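Local coordinates for uncharacterized protein (Sulfolobus solfataricus P2, PDB 2QS7) that is of unknown function but belongs to the DsrE/DsrF-like family and is probably an oxidoreductase, at residues Ser11-Ser16 against Phe42-Gly47; Val100-Cys105 against Phe122-Val127. One frame throughout, in Å; residues are numbered along the deposited sequence.

Contact 1: residues Ser11-Ser16 against Phe42-Gly47; sequences SIIVFS and FFTFWG
I13 pairs with F42 and V14 with F43 as parallel neighbours, in a beta-alpha-beta unit with helix 19-34. F42 N donates to I12 O at 2.9 Å, and V14 N donates to F42 O. The next bond, T44 N to V14 O, is almost straight (176°) but comes from above the carbonyl plane. At I12 packing is loose: its side chain leads away to L28 of helix 19-34. Packing tightens at I13 CG2, 3.5 Å from T44 CG2. V14 lies alongside F43, with its CB over the ring face and V14 CG1 3.6 Å from F43 CE2. F15 has CG anti to the backbone N (chi1 170°), which carries its ring to F45 and W46. W46 turns an edge toward the F15 face, with planes at 75°; F45 meets F15 obliquely, F45 CG 3.6 Å from F15 CE1. Replacing F15 with an alanine would probably open a gap and leave the W46 edge without its ring face. This end borders not solvent but the second subunit, whose D20 accepts a bond from W46 NE1. G47 N reaches F15 O at 3.0 Å, from well above the carbonyl plane.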
ATOM      1  N   SER A  11     -10.367  -7.454  -3.984  1.00 50.94           N
ATOM      2  CA  SER A  11      -9.944  -7.983  -2.707  1.00 50.00           C
ATOM      3  C   SER A  11      -8.968  -7.009  -2.086  1.00 50.27           C
ATOM      4  O   SER A  11      -8.075  -6.482  -2.746  1.00 49.57           O
ATOM      5  CB  SER A  11      -9.328  -9.376  -2.876  1.00 50.75           C
ATOM      6  OG  SER A  11     -10.233 -10.310  -3.532  1.00 50.05           O
ATOM      7  N   ILE A  12      -9.136  -6.762  -0.801  1.00 50.82           N
ATOM      8  CA  ILE A  12      -8.281  -5.795  -0.110  1.00 51.70           C
ATOM      9  C   ILE A  12      -7.760  -6.359   1.180  1.00 51.75           C
ATOM     10  O   ILE A  12      -8.535  -6.901   1.973  1.00 49.55           O
ATOM     11  CB  ILE A  12      -9.080  -4.509   0.263  1.00 52.64           C
ATOM     12  CG1 ILE A  12      -9.755  -3.910  -0.975  1.00 54.18           C
ATOM     13  CG2 ILE A  12      -8.158  -3.470   0.976  1.00 52.08           C
ATOM     14  CD1 ILE A  12     -10.584  -2.644  -0.621  1.00 51.94           C
ATOM     15  N   ILE A  13      -6.438  -6.241   1.369  1.00 52.39           N
ATOM     16  CA  ILE A  13      -5.787  -6.595   2.627  1.00 52.69           C
ATOM     17  C   ILE A  13      -5.772  -5.293   3.405  1.00 51.27           C
ATOM     18  O   ILE A  13      -5.109  -4.303   3.027  1.00 52.08           O
ATOM     19  CB  ILE A  13      -4.356  -7.121   2.485  1.00 54.65           C
ATOM     20  CG1 ILE A  13      -4.351  -8.400   1.672  1.00 55.80           C
ATOM     21  CG2 ILE A  13      -3.696  -7.371   3.875  1.00 47.71           C
ATOM     22  CD1 ILE A  13      -2.915  -8.921   1.333  1.00 56.44           C
ATOM     23  N   VAL A  14      -6.576  -5.267   4.453  1.00 51.45           N
ATOM     24  CA  VAL A  14      -6.712  -4.062   5.293  1.00 50.43           C
ATOM     25  C   VAL A  14      -5.733  -4.215   6.411  1.00 52.51           C
ATOM     26  O   VAL A  14      -6.035  -4.800   7.462  1.00 52.46           O
ATOM     27  CB  VAL A  14      -8.153  -3.874   5.835  1.00 50.97           C
ATOM     28  CG1 VAL A  14      -8.273  -2.547   6.604  1.00 48.34           C
ATOM     29  CG2 VAL A  14      -9.191  -3.950   4.688  1.00 49.53           C
ATOM     30  N   PHE A  15      -4.520  -3.730   6.153  1.00 51.41           N
ATOM     31  CA  PHE A  15      -3.427  -3.783   7.135  1.00 51.32           C
ATOM     32  C   PHE A  15      -3.432  -2.608   8.088  1.00 51.87           C
ATOM     33  O   PHE A  15      -3.116  -2.749   9.314  1.00 52.15           O
ATOM     34  CB  PHE A  15      -2.106  -3.783   6.357  1.00 50.63           C
ATOM     35  CG  PHE A  15      -0.898  -3.606   7.195  1.00 50.77           C
ATOM     36  CD1 PHE A  15      -0.273  -4.685   7.768  1.00 54.96           C
ATOM     37  CD2 PHE A  15      -0.377  -2.348   7.431  1.00 53.36           C
ATOM     38  CE1 PHE A  15       0.834  -4.499   8.545  1.00 51.11           C
ATOM     39  CE2 PHE A  15       0.726  -2.189   8.176  1.00 49.31           C
ATOM     40  CZ  PHE A  15       1.329  -3.254   8.744  1.00 48.49           C
ATOM     41  N   SER A  16      -3.726  -1.433   7.524  1.00 52.15           N
ATOM     42  CA  SER A  16      -3.691  -0.173   8.302  1.00 54.14           C
ATOM     43  C   SER A  16      -4.892  -0.002   9.222  1.00 54.21           C
ATOM     44  O   SER A  16      -5.951  -0.596   9.016  1.00 53.84           O
ATOM     45  CB  SER A  16      -3.570   1.016   7.355  1.00 55.05           C
ATOM     46  OG  SER A  16      -2.428   0.863   6.519  1.00 53.92           O
ATOM     47  N   PHE A  42      -9.833  -8.552   3.909  1.00 52.41           N
ATOM     48  CA  PHE A  42      -9.036  -9.336   4.845  0.50 53.10           C
ATOM     49  C   PHE A  42      -8.361  -8.402   5.841  1.00 53.17           C
ATOM     50  O   PHE A  42      -7.420  -7.670   5.498  1.00 53.29           O
ATOM     51  CB  PHE A  42      -7.981 -10.140   4.113  0.50 50.14           C
ATOM     52  CG  PHE A  42      -7.191 -11.043   5.013  0.50 53.69           C
ATOM     53  CD1 PHE A  42      -7.789 -12.116   5.627  0.50 48.87           C
ATOM     54  CD2 PHE A  42      -5.845 -10.824   5.245  0.50 55.92           C
ATOM     55  CE1 PHE A  42      -7.046 -12.945   6.439  0.50 50.96           C
ATOM     56  CE2 PHE A  42      -5.128 -11.659   6.040  0.50 46.03           C
ATOM     57  CZ  PHE A  42      -5.715 -12.699   6.630  0.50 43.49           C
ATOM     58  N   PHE A  43      -8.847  -8.413   7.086  1.00 52.80           N
ATOM     59  CA  PHE A  43      -8.310  -7.537   8.109  1.00 52.14           C
ATOM     60  C   PHE A  43      -7.178  -8.200   8.836  1.00 53.74           C
ATOM     61  O   PHE A  43      -7.344  -9.267   9.409  1.00 54.58           O
ATOM     62  CB  PHE A  43      -9.385  -7.102   9.081  1.00 52.05           C
ATOM     63  CG  PHE A  43     -10.382  -6.179   8.480  1.00 52.21           C
ATOM     64  CD1 PHE A  43     -11.415  -6.680   7.709  1.00 48.86           C
ATOM     65  CD2 PHE A  43     -10.309  -4.809   8.693  1.00 51.93           C
ATOM     66  CE1 PHE A  43     -12.365  -5.837   7.144  1.00 52.75           C
ATOM     67  CE2 PHE A  43     -11.263  -3.947   8.116  1.00 55.33           C
ATOM     68  CZ  PHE A  43     -12.291  -4.480   7.328  1.00 51.64           C
ATOM     69  N   THR A  44      -6.032  -7.542   8.831  1.00 54.03           N
ATOM     70  CA  THR A  44      -4.830  -8.080   9.413  1.00 53.03           C
ATOM     71  C   THR A  44      -4.086  -6.978  10.159  1.00 52.93           C
ATOM     72  O   THR A  44      -4.327  -5.796   9.949  1.00 52.59           O
ATOM     73  CB  THR A  44      -3.964  -8.725   8.308  1.00 55.46           C
ATOM     74  OG1 THR A  44      -2.923  -9.489   8.917  1.00 54.67           O
ATOM     75  CG2 THR A  44      -3.361  -7.666   7.348  1.00 51.38           C
ATOM     76  N   PHE A  45      -3.218  -7.366  11.065  1.00 52.48           N
ATOM     77  CA  PHE A  45      -2.470  -6.404  11.871  1.00 54.75           C
ATOM     78  C   PHE A  45      -3.333  -5.291  12.422  1.00 53.37           C
ATOM     79  O   PHE A  45      -4.271  -5.553  13.157  1.00 54.26           O
ATOM     80  CB  PHE A  45      -1.247  -5.871  11.087  1.00 56.01           C
ATOM     81  CG  PHE A  45      -0.098  -6.834  11.065  1.00 59.93           C
ATOM     82  CD1 PHE A  45      -0.065  -7.883  10.137  1.00 63.39           C
ATOM     83  CD2 PHE A  45       0.924  -6.737  12.021  1.00 62.68           C
ATOM     84  CE1 PHE A  45       0.993  -8.820  10.151  1.00 66.59           C
ATOM     85  CE2 PHE A  45       1.978  -7.662  12.044  1.00 64.51           C
ATOM     86  CZ  PHE A  45       2.014  -8.700  11.113  1.00 65.38           C
ATOM     87  N   TRP A  46      -3.042  -4.059  12.056  1.00 52.64           N
ATOM     88  CA  TRP A  46      -3.727  -2.909  12.642  1.00 53.63           C
ATOM     89  C   TRP A  46      -5.183  -2.833  12.238  1.00 52.47           C
ATOM     90  O   TRP A  46      -6.033  -2.331  12.983  1.00 51.79           O
ATOM     91  CB  TRP A  46      -2.994  -1.627  12.256  1.00 52.02           C
ATOM     92  CG  TRP A  46      -1.539  -1.737  12.449  1.00 51.89           C
ATOM     93  CD1 TRP A  46      -0.572  -1.571  11.511  1.00 50.77           C
ATOM     94  CD2 TRP A  46      -0.870  -2.088  13.665  1.00 50.92           C
ATOM     95  NE1 TRP A  46       0.665  -1.770  12.074  1.00 53.64           N
ATOM     96  CE2 TRP A  46       0.509  -2.103  13.390  1.00 53.20           C
ATOM     97  CE3 TRP A  46      -1.306  -2.399  14.959  1.00 53.93           C
ATOM     98  CZ2 TRP A  46       1.468  -2.404  14.368  1.00 56.10           C
ATOM     99  CZ3 TRP A  46      -0.370  -2.712  15.916  1.00 55.44           C
ATOM    100  CH2 TRP A  46       1.012  -2.701  15.621  1.00 56.18           C
ATOM    101  N   GLY A  47      -5.461  -3.340  11.049  1.00 53.30           N
ATOM    102  CA  GLY A  47      -6.812  -3.356  10.533  1.00 53.08           C
ATOM    103  C   GLY A  47      -7.649  -4.330  11.322  1.00 53.96           C
ATOM    104  O   GLY A  47      -8.835  -4.133  11.495  1.00 54.60           O
TER

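Contact 2: residues Val100-Cys105 against Phe122-Val127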
ATOM      1  N   VAL A 100     -20.239  -8.963  -0.321  1.00 53.43           N
ATOM      2  CA  VAL A 100     -19.083  -8.520   0.400  1.00 52.77           C
ATOM      3  C   VAL A 100     -18.813  -9.531   1.504  1.00 52.89           C
ATOM      4  O   VAL A 100     -19.735  -9.902   2.248  1.00 52.47           O
ATOM      5  CB  VAL A 100     -19.311  -7.102   1.025  1.00 54.42           C
ATOM      6  CG1 VAL A 100     -18.090  -6.679   1.884  1.00 46.56           C
ATOM      7  CG2 VAL A 100     -19.608  -6.105  -0.055  1.00 53.16           C
ATOM      8  N   LYS A 101     -17.558  -9.987   1.591  1.00 52.37           N
ATOM      9  CA  LYS A 101     -17.140 -10.919   2.629  1.00 52.50           C
ATOM     10  C   LYS A 101     -16.009 -10.296   3.429  1.00 53.47           C
ATOM     11  O   LYS A 101     -15.085  -9.705   2.860  1.00 53.33           O
ATOM     12  CB  LYS A 101     -16.677 -12.232   2.029  1.00 54.02           C
ATOM     13  CG  LYS A 101     -17.785 -13.025   1.341  1.00 55.15           C
ATOM     14  CD  LYS A 101     -18.710 -13.617   2.353  1.00 67.70           C
ATOM     15  CE  LYS A 101     -19.849 -14.397   1.704  1.00 72.49           C
ATOM     16  NZ  LYS A 101     -20.982 -13.507   1.240  1.00 80.66           N
ATOM     17  N   VAL A 102     -16.124 -10.416   4.746  1.00 52.08           N
ATOM     18  CA  VAL A 102     -15.171  -9.860   5.680  1.00 51.85           C
ATOM     19  C   VAL A 102     -14.493 -10.985   6.393  1.00 51.43           C
ATOM     20  O   VAL A 102     -15.151 -11.805   7.043  1.00 51.45           O
ATOM     21  CB  VAL A 102     -15.893  -8.946   6.677  1.00 52.80           C
ATOM     22  CG1 VAL A 102     -14.953  -8.388   7.743  1.00 51.96           C
ATOM     23  CG2 VAL A 102     -16.571  -7.815   5.902  1.00 47.81           C
ATOM     24  N   PHE A 103     -13.182 -11.033   6.249  1.00 49.79           N
ATOM     25  CA  PHE A 103     -12.342 -12.048   6.864  1.00 51.36           C
ATOM     26  C   PHE A 103     -11.370 -11.415   7.851  1.00 53.68           C
ATOM     27  O   PHE A 103     -10.899 -10.318   7.637  1.00 52.47           O
ATOM     28  CB  PHE A 103     -11.525 -12.771   5.793  1.00 51.68           C
ATOM     29  CG  PHE A 103     -12.360 -13.495   4.791  1.00 46.50           C
ATOM     30  CD1 PHE A 103     -12.919 -14.728   5.096  1.00 52.19           C
ATOM     31  CD2 PHE A 103     -12.644 -12.924   3.580  1.00 56.65           C
ATOM     32  CE1 PHE A 103     -13.712 -15.400   4.191  1.00 53.32           C
ATOM     33  CE2 PHE A 103     -13.420 -13.583   2.663  1.00 52.28           C
ATOM     34  CZ  PHE A 103     -13.957 -14.834   2.968  1.00 50.88           C
ATOM     35  N   ALA A 104     -11.068 -12.161   8.904  1.00 53.62           N
ATOM     36  CA  ALA A 104     -10.111 -11.782   9.909  1.00 55.56           C
ATOM     37  C   ALA A 104      -8.919 -12.717   9.796  1.00 56.92           C
ATOM     38  O   ALA A 104      -9.076 -13.914   9.644  1.00 55.27           O
ATOM     39  CB  ALA A 104     -10.762 -11.889  11.356  1.00 51.41           C
ATOM     40  N   CYS A 105      -7.729 -12.147   9.879  1.00 60.53           N
ATOM     41  CA  CYS A 105      -6.471 -12.863   9.808  1.00 60.59           C
ATOM     42  C   CYS A 105      -6.159 -13.647  11.072  1.00 59.98           C
ATOM     43  O   CYS A 105      -5.990 -13.065  12.139  1.00 59.96           O
ATOM     44  CB  CYS A 105      -5.364 -11.833   9.624  1.00 64.92           C
ATOM     45  SG  CYS A 105      -3.689 -12.460   9.788  1.00 72.75           S
ATOM     46  N   PHE A 122     -19.996  -8.573  11.972  1.00 56.67           N
ATOM     47  CA  PHE A 122     -19.974  -8.608  10.534  1.00 58.71           C
ATOM     48  C   PHE A 122     -18.796  -9.382   9.941  1.00 55.41           C
ATOM     49  O   PHE A 122     -18.672  -9.455   8.740  1.00 54.46           O
ATOM     50  CB  PHE A 122     -20.131  -7.184   9.974  1.00 63.04           C
ATOM     51  CG  PHE A 122     -18.869  -6.356   9.926  1.00 67.50           C
ATOM     52  CD1 PHE A 122     -17.766  -6.623  10.711  1.00 75.80           C
ATOM     53  CD2 PHE A 122     -18.849  -5.211   9.144  1.00 73.42           C
ATOM     54  CE1 PHE A 122     -16.637  -5.817  10.637  1.00 74.62           C
ATOM     55  CE2 PHE A 122     -17.719  -4.399   9.088  1.00 76.02           C
ATOM     56  CZ  PHE A 122     -16.620  -4.708   9.836  1.00 70.39           C
ATOM     57  N   VAL A 123     -17.926  -9.934  10.785  1.00 54.22           N
ATOM     58  CA  VAL A 123     -16.825 -10.764  10.297  1.00 53.19           C
ATOM     59  C   VAL A 123     -17.432 -12.106   9.938  1.00 53.81           C
ATOM     60  O   VAL A 123     -18.126 -12.725  10.743  1.00 52.24           O
ATOM     61  CB  VAL A 123     -15.735 -10.955  11.349  1.00 53.97           C
ATOM     62  CG1 VAL A 123     -14.711 -12.021  10.911  1.00 49.31           C
ATOM     63  CG2 VAL A 123     -15.079  -9.595  11.676  1.00 54.43           C
ATOM     64  N   ASP A 124     -17.185 -12.540   8.722  1.00 53.04           N
ATOM     65  CA  ASP A 124     -17.714 -13.789   8.215  1.00 54.22           C
ATOM     66  C   ASP A 124     -16.863 -14.986   8.604  1.00 54.10           C
ATOM     67  O   ASP A 124     -17.382 -16.043   8.884  1.00 52.76           O
ATOM     68  CB  ASP A 124     -17.846 -13.687   6.682  1.00 55.23           C
ATOM     69  CG  ASP A 124     -18.847 -12.626   6.290  1.00 57.62           C
ATOM     70  OD1 ASP A 124     -20.002 -12.761   6.738  1.00 62.06           O
ATOM     71  OD2 ASP A 124     -18.497 -11.643   5.604  1.00 58.03           O
ATOM     72  N   ASP A 125     -15.551 -14.846   8.624  1.00 54.69           N
ATOM     73  CA  ASP A 125     -14.719 -15.980   8.960  1.00 55.19           C
ATOM     74  C   ASP A 125     -13.317 -15.545   9.327  1.00 54.14           C
ATOM     75  O   ASP A 125     -12.914 -14.436   9.035  1.00 53.74           O
ATOM     76  CB  ASP A 125     -14.646 -16.950   7.768  1.00 58.16           C
ATOM     77  CG  ASP A 125     -14.343 -18.387   8.193  1.00 66.26           C
ATOM     78  OD1 ASP A 125     -14.052 -18.643   9.404  1.00 73.71           O
ATOM     79  OD2 ASP A 125     -14.407 -19.275   7.312  1.00 77.60           O
ATOM     80  N   VAL A 126     -12.597 -16.452   9.991  1.00 53.49           N
ATOM     81  CA  VAL A 126     -11.213 -16.258  10.405  1.00 54.94           C
ATOM     82  C   VAL A 126     -10.431 -17.198   9.526  1.00 55.28           C
ATOM     83  O   VAL A 126     -10.723 -18.398   9.503  1.00 56.38           O
ATOM     84  CB  VAL A 126     -10.961 -16.621  11.894  1.00 55.58           C
ATOM     85  CG1 VAL A 126      -9.464 -16.733  12.188  1.00 55.23           C
ATOM     86  CG2 VAL A 126     -11.598 -15.589  12.808  1.00 54.70           C
ATOM     87  N   VAL A 127      -9.465 -16.663   8.790  1.00 53.85           N
ATOM     88  CA  VAL A 127      -8.730 -17.446   7.831  1.00 53.54           C
ATOM     89  C   VAL A 127      -7.274 -17.024   7.788  1.00 55.63           C
ATOM     90  O   VAL A 127      -6.870 -16.007   8.354  1.00 56.98           O
ATOM     91  CB  VAL A 127      -9.334 -17.244   6.422  1.00 53.55           C
ATOM     92  CG1 VAL A 127     -10.834 -17.474   6.441  1.00 54.45           C
ATOM     93  CG2 VAL A 127      -9.055 -15.864   5.877  1.00 46.82           C
TER
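F103, A104 and C105 pair in parallel with D125, V126 and V127, and the short strand axes come within 4.6 Å and cross at -46°. The two strands belong to a beta-alpha-beta unit that includes helix 106-111. A104 N donates to D125 O in the carbonyl plane, and V127 N donates to A104 O. Ahead of these bonds, a side chain continues the pairing. D124 OD2 accepts V102 N at 2.8 Å, through its anti lone pair and in a nearly straight bond (171°). D124 N returns a bond to V102 O at 2.7 Å, so D124 holds both backbone polar atoms of V102. With CG beside its own backbone N (chi1 -64°), D124 brings the carboxylate to V102 N. Its other oxygen, OD1, forms a salt bridge with K95, which should favour the charged form. On one sheet face, F103 CD1 sits 3.7 Å from V127 CG1 and also touches D125 CB. On the other, the methyl of A104 meets V123 CG1 at 4.0 Å and V126 CG2 at a similar distance. D125 OD1 takes V126 N at 2.7 Å, from above the carboxylate plane.

Overall arrangement
The two contacts come in series along the chain: contact 1 closes before contact 2 opens. Their centres are about 11 Å apart, and both belong to the same five-stranded parallel sheet. Strand 38-43 of contact 1 lies beside strand 99-105 of contact 2. Contact 1 joins inner strands, while contact 2 adds 125-127, an outermost strand within this chain. The neighbouring strands are probably bonded through F43 N to F103 O and F43 O to C105 N, both at 2.9 Å. Just beyond, T44 packs against C105, which caps helix 106-111. Together they join four of the five strands of the sheet, with contact 1 reaching the second subunit and contact 2 touched by no other chain of the assembly.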